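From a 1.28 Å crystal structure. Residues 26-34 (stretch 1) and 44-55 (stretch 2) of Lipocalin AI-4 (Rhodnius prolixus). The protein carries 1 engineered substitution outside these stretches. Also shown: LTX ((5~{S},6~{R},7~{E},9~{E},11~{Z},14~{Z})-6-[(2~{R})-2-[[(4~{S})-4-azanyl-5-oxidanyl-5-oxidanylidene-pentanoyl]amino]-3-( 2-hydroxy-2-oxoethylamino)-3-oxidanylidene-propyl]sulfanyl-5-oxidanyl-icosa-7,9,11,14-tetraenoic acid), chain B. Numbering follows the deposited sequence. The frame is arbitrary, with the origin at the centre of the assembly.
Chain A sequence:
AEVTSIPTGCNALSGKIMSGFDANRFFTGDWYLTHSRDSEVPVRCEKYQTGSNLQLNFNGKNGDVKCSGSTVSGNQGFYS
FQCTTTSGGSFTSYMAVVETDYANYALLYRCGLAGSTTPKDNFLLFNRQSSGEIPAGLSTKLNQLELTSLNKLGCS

Stretch 1 (26-34) FFTGDWYLT
Stretch 2 44-55: RCEKYQTGSNLQ

The strand carrying Trp31 and the strand carrying Tyr48 run antiparallel, with 155° between their N-to-C directions and a closest axial approach of 4.6 Å; together the stretches bury 710 Å², both sides summed. The register pairs Asp30 with Gln49, Trp31 with Tyr48 and Tyr32 with Lys47, at CA-CA separations of 4.7, 5.1 and 4.6 Å. Backbones are extended, as at Trp31 (phi/psi -128/128) and Tyr48 (-92/116). Trp31 and Tyr48 form the hydrogen-bonded pair: Trp31 N to Tyr48 O is 2.9 Å and Tyr48 N to Trp31 O 2.8 Å, with N-H...O angles of 164° and 165°. Leu33 N donates to Glu46 O at 3.0 Å and 173°. Asp30 CA lies 3.3 Å from Tyr48 O, before the Trp31 bonds, and Tyr32 CA 3.5 Å from Glu46 O, between the Trp31 and Leu33 bonds, both as CA-H...O contacts.

Beside Leu33, water 2 links the two stretches, donating to Leu33 O at 2.7 Å and to Arg44 O at 2.8 Å while accepting from Glu46 N at 2.8 Å.

Trp31, Leu33, Glu46 and Tyr48 share one face of the sheet. Trp31 (chi1 -75°, chi2 106°) and Tyr48 (chi1 -74°, chi2 69°) sit side by side, CB to CB 4.4 Å. Leu33, chi1 t and chi2 p, packs against Tyr48 and Glu46: its CB is 4.1 Å from Tyr48 CE1, and its CD2 is 3.6 Å from Glu46 OE1. That carboxylate is held in place, since Tyr48 OH donates to Glu46 OE1 at 2.7 Å and Arg44 NH1 forms a salt bridge to Glu46 OE2 at 2.8 Å. The tail of LTX reaches the hollow beside the aromatic side chains, its C20 lying 3.8 Å from Trp31 CD1, 3.9 Å from Tyr48 CB and 4.0 Å from Phe26 CZ. Trp31 NE1 is anchored to Phe26 O at 3.0 Å and 173°.

On the face carrying Asp30, Tyr32, Lys47 and Gln49, the Tyr32 ring (chi1 -63°, chi2 85°) receives two different bumps. Lys47 CG, in a chain with chi1 and chi2 both t, lies over one face, 4.2 Å from the Tyr32 ring centroid and 27° off the normal; Cys45 SG meets the edge, 3.9 Å from Tyr32 CD2. Asp30 OD2 and Lys47 NZ are 4.3 Å apart, beyond a salt bridge.

Thr50 (chi1 68°, p) points its CB toward stretch 1. Its OG1 and N both donate to Gly29 O, at 2.8 and 3.2 Å respectively. Gly29 has phi 75°, a value that by itself favours glycine. Water 1 accepts from Gly29 N at 2.7 Å and donates to Thr50 O at 2.9 Å.

Phe27 is the first residue to leave the helix (phi/psi -86/55). Its m rotamer presents a ring face to Leu54 CD2, 3.7 Å from the centroid and only 16° off the normal. Leu54 lies within a type I' turn from Ser52 to Gln55, has chi1 m and chi2 t, and its CD2 methyl lies over the flat ring face.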

# COMPACT_ATOMS: atom_id res chain seq x y z
N PHE A 26 1.16 -8.05 -9.95
CA PHE A 26 1.41 -7.34 -8.71
C PHE A 26 1.13 -8.21 -7.48
O PHE A 26 1.93 -8.25 -6.54
CB PHE A 26 0.57 -6.06 -8.61
CG PHE A 26 0.77 -5.36 -7.30
CD1 PHE A 26 1.93 -4.63 -7.07
CD2 PHE A 26 -0.16 -5.47 -6.27
CE1 PHE A 26 2.14 -4.02 -5.86
CE2 PHE A 26 0.05 -4.85 -5.05
CZ PHE A 26 1.20 -4.12 -4.85
N PHE A 27 -0.01 -8.89 -7.47
CA PHE A 27 -0.41 -9.68 -6.31
C PHE A 27 0.18 -11.08 -6.36
O PHE A 27 -0.53 -12.09 -6.31
CB PHE A 27 -1.94 -9.74 -6.21
CG PHE A 27 -2.57 -8.41 -5.89
CD1 PHE A 27 -2.47 -7.87 -4.62
CD2 PHE A 27 -3.25 -7.70 -6.86
CE1 PHE A 27 -3.05 -6.66 -4.32
CE2 PHE A 27 -3.83 -6.48 -6.58
CZ PHE A 27 -3.74 -5.95 -5.30
N THR A 28 1.50 -11.14 -6.49
CA THR A 28 2.24 -12.40 -6.43
C THR A 28 3.55 -12.13 -5.72
O THR A 28 4.09 -11.02 -5.80
CB THR A 28 2.48 -12.98 -7.83
OG1 THR A 28 3.01 -14.31 -7.72
CG2 THR A 28 3.45 -12.12 -8.63
N GLY A 29 4.04 -13.12 -4.98
CA GLY A 29 5.30 -12.98 -4.27
C GLY A 29 5.23 -12.11 -3.02
O GLY A 29 4.16 -11.85 -2.48
N ASP A 30 6.40 -11.69 -2.55
CA ASP A 30 6.55 -10.85 -1.36
C ASP A 30 6.89 -9.43 -1.73
O ASP A 30 7.63 -9.19 -2.69
CB ASP A 30 7.66 -11.39 -0.46
CG ASP A 30 7.34 -12.73 0.15
OD1 ASP A 30 6.15 -13.05 0.27
OD2 ASP A 30 8.29 -13.46 0.53
N TRP A 31 6.37 -8.49 -0.94
CA TRP A 31 6.70 -7.08 -1.09
C TRP A 31 7.14 -6.54 0.28
O TRP A 31 6.39 -6.68 1.25
CB TRP A 31 5.50 -6.28 -1.57
CG TRP A 31 5.13 -6.41 -3.02
CD1 TRP A 31 4.07 -7.10 -3.54
CD2 TRP A 31 5.79 -5.79 -4.13
NE1 TRP A 31 4.03 -6.95 -4.91
CE2 TRP A 31 5.08 -6.15 -5.29
CE3 TRP A 31 6.92 -4.97 -4.24
CZ2 TRP A 31 5.46 -5.71 -6.56
CZ3 TRP A 31 7.29 -4.54 -5.50
CH2 TRP A 31 6.56 -4.90 -6.64
N TYR A 32 8.30 -5.88 0.37
CA TYR A 32 8.75 -5.24 1.60
C TYR A 32 8.37 -3.78 1.58
O TYR A 32 8.62 -3.09 0.60
CB TYR A 32 10.27 -5.39 1.77
CG TYR A 32 10.72 -6.82 1.90
CD1 TYR A 32 10.94 -7.60 0.78
CD2 TYR A 32 10.90 -7.40 3.16
CE1 TYR A 32 11.33 -8.92 0.89
CE2 TYR A 32 11.29 -8.72 3.28
CZ TYR A 32 11.50 -9.47 2.14
OH TYR A 32 11.89 -10.79 2.23
N LEU A 33 7.79 -3.30 2.68
CA LEU A 33 7.44 -1.90 2.80
C LEU A 33 8.69 -1.14 3.26
O LEU A 33 9.02 -1.14 4.45
CB LEU A 33 6.27 -1.73 3.77
CG LEU A 33 5.81 -0.30 4.07
CD1 LEU A 33 5.66 0.51 2.79
CD2 LEU A 33 4.50 -0.30 4.86
N THR A 34 9.41 -0.52 2.34
CA THR A 34 10.71 0.05 2.70
C THR A 34 10.68 1.54 3.03
O THR A 34 11.54 2.02 3.74
CB THR A 34 11.74 -0.20 1.58
OG1 THR A 34 11.29 0.38 0.35
CG2 THR A 34 11.96 -1.67 1.35
N ARG A 44 9.95 -0.29 11.39
CA ARG A 44 9.85 -1.74 11.31
C ARG A 44 10.01 -2.17 9.86
O ARG A 44 9.99 -1.33 8.95
CB ARG A 44 8.50 -2.22 11.85
CG ARG A 44 8.28 -1.98 13.34
CD ARG A 44 6.84 -2.29 13.75
NE ARG A 44 5.91 -1.40 13.06
CZ ARG A 44 5.09 -1.76 12.07
NH1 ARG A 44 5.04 -3.02 11.67
NH2 ARG A 44 4.30 -0.86 11.50
N CYS A 45 10.18 -3.47 9.65
CA CYS A 45 10.21 -4.03 8.30
C CYS A 45 9.04 -4.97 8.10
O CYS A 45 9.07 -6.14 8.52
CB CYS A 45 11.52 -4.76 8.03
SG CYS A 45 11.65 -5.27 6.32
N GLU A 46 8.00 -4.46 7.46
CA GLU A 46 6.83 -5.26 7.14
C GLU A 46 7.00 -5.96 5.81
O GLU A 46 7.23 -5.32 4.78
CB GLU A 46 5.57 -4.39 7.10
CG GLU A 46 5.19 -3.81 8.45
CD GLU A 46 3.86 -3.08 8.43
OE1 GLU A 46 3.38 -2.67 7.34
OE2 GLU A 46 3.29 -2.91 9.53
N LYS A 47 6.89 -7.29 5.83
CA LYS A 47 6.90 -8.12 4.64
C LYS A 47 5.47 -8.52 4.32
O LYS A 47 4.83 -9.22 5.11
CB LYS A 47 7.76 -9.37 4.84
CG LYS A 47 7.81 -10.26 3.59
CD LYS A 47 8.66 -11.51 3.81
CE LYS A 47 7.99 -12.47 4.78
NZ LYS A 47 8.69 -13.78 4.83
N TYR A 48 4.97 -8.06 3.18
CA TYR A 48 3.62 -8.37 2.72
C TYR A 48 3.68 -9.60 1.83
O TYR A 48 4.29 -9.59 0.76
CB TYR A 48 3.01 -7.18 1.98
CG TYR A 48 2.60 -6.06 2.90
CD1 TYR A 48 3.55 -5.30 3.57
CD2 TYR A 48 1.25 -5.77 3.13
CE1 TYR A 48 3.18 -4.27 4.43
CE2 TYR A 48 0.87 -4.75 3.99
CZ TYR A 48 1.83 -4.01 4.64
OH TYR A 48 1.44 -3.00 5.49
N GLN A 49 3.03 -10.67 2.28
CA GLN A 49 2.98 -11.93 1.56
C GLN A 49 1.67 -12.00 0.81
O GLN A 49 0.62 -11.80 1.41
CB GLN A 49 3.12 -13.09 2.53
CG GLN A 49 4.42 -13.03 3.31
CD GLN A 49 4.53 -14.10 4.37
OE1 GLN A 49 4.75 -13.80 5.54
NE2 GLN A 49 4.38 -15.34 3.96
N THR A 50 1.73 -12.29 -0.48
CA THR A 50 0.51 -12.35 -1.29
C THR A 50 0.16 -13.78 -1.65
O THR A 50 1.03 -14.64 -1.77
CB THR A 50 0.62 -11.54 -2.60
OG1 THR A 50 1.56 -12.17 -3.48
CG2 THR A 50 1.03 -10.08 -2.35
N GLY A 51 -1.14 -14.01 -1.85
CA GLY A 51 -1.63 -15.28 -2.34
C GLY A 51 -2.75 -15.05 -3.33
O GLY A 51 -3.06 -13.90 -3.66
N SER A 52 -3.35 -16.13 -3.81
CA SER A 52 -4.45 -16.04 -4.77
C SER A 52 -5.62 -15.26 -4.23
O SER A 52 -5.80 -15.16 -3.01
CB SER A 52 -4.95 -17.43 -5.15
OG SER A 52 -3.90 -18.28 -5.57
N ASN A 53 -6.43 -14.73 -5.14
CA ASN A 53 -7.68 -14.08 -4.81
C ASN A 53 -7.53 -12.94 -3.83
O ASN A 53 -8.35 -12.78 -2.92
CB ASN A 53 -8.67 -15.11 -4.25
CG ASN A 53 -8.97 -16.21 -5.24
OD1 ASN A 53 -9.11 -15.96 -6.43
ND2 ASN A 53 -9.05 -17.45 -4.75
N LEU A 54 -6.47 -12.17 -4.02
CA LEU A 54 -6.25 -10.93 -3.27
C LEU A 54 -6.16 -11.17 -1.77
O LEU A 54 -6.62 -10.35 -0.97
CB LEU A 54 -7.37 -9.93 -3.58
CG LEU A 54 -7.59 -9.62 -5.06
CD1 LEU A 54 -8.84 -8.77 -5.27
CD2 LEU A 54 -6.35 -8.96 -5.66
N GLN A 55 -5.57 -12.29 -1.38
CA GLN A 55 -5.28 -12.51 0.04
C GLN A 55 -3.88 -12.03 0.36
O GLN A 55 -2.95 -12.15 -0.44
CB GLN A 55 -5.42 -13.98 0.41
CG GLN A 55 -6.76 -14.60 0.06
CD GLN A 55 -7.93 -13.87 0.69
OE1 GLN A 55 -8.11 -13.88 1.91
NE2 GLN A 55 -8.75 -13.24 -0.14
O2 LTX B . -1.70 3.97 5.58
C1 LTX B . -0.89 4.39 6.44
O1 LTX B . 0.31 4.03 6.47
C2 LTX B . -1.39 5.37 7.47
C3 LTX B . -1.52 4.67 8.82
C4 LTX B . -2.21 3.32 8.66
C5 LTX B . -2.59 2.73 10.01
O3 LTX B . -1.42 2.30 10.72
C6 LTX B . -3.56 1.56 9.87
C7 LTX B . -2.92 0.40 9.13
C8 LTX B . -3.36 -0.03 7.93
C9 LTX B . -2.71 -1.17 7.27
C10 LTX B . -3.21 -1.80 6.20
C11 LTX B . -2.50 -2.95 5.62
C12 LTX B . -2.86 -3.66 4.54
C13 LTX B . -4.10 -3.40 3.70
C14 LTX B . -3.89 -2.26 2.72
C15 LTX B . -3.18 -2.36 1.60
C16 LTX B . -2.52 -3.65 1.18
C17 LTX B . -1.20 -3.35 0.47
C18 LTX B . -0.64 -4.62 -0.14
C19 LTX B . 0.80 -4.46 -0.59
C20 LTX B . 1.32 -5.73 -1.23
O32 LTX B . -0.60 -3.79 12.03
C21 LTX B . -1.50 -2.95 11.85
O31 LTX B . -1.37 -1.94 11.13
CA3 LTX B . -2.82 -3.17 12.54
N3 LTX B . -3.76 -2.12 12.18
C22 LTX B . -4.89 -1.89 12.84
O33 LTX B . -5.20 -2.55 13.82
CA2 LTX B . -5.80 -0.79 12.38
CB2 LTX B . -5.29 -0.08 11.13
SG2 LTX B . -4.05 1.11 11.52
N2 LTX B . -6.07 0.14 13.46
CD1 LTX B . -7.30 0.51 13.77
OE1 LTX B . -8.24 0.41 12.99
CG1 LTX B . -7.45 1.07 15.16
CB1 LTX B . -8.79 1.77 15.34
CA1 LTX B . -8.71 2.73 16.52
N1 LTX B . -7.51 3.58 16.38
C23 LTX B . -8.64 1.98 17.82
O11 LTX B . -7.68 2.21 18.58
O12 LTX B . -9.55 1.17 18.08
O HOH W 1 2.39 -15.12 -4.33
O HOH W 2 8.09 -1.67 6.93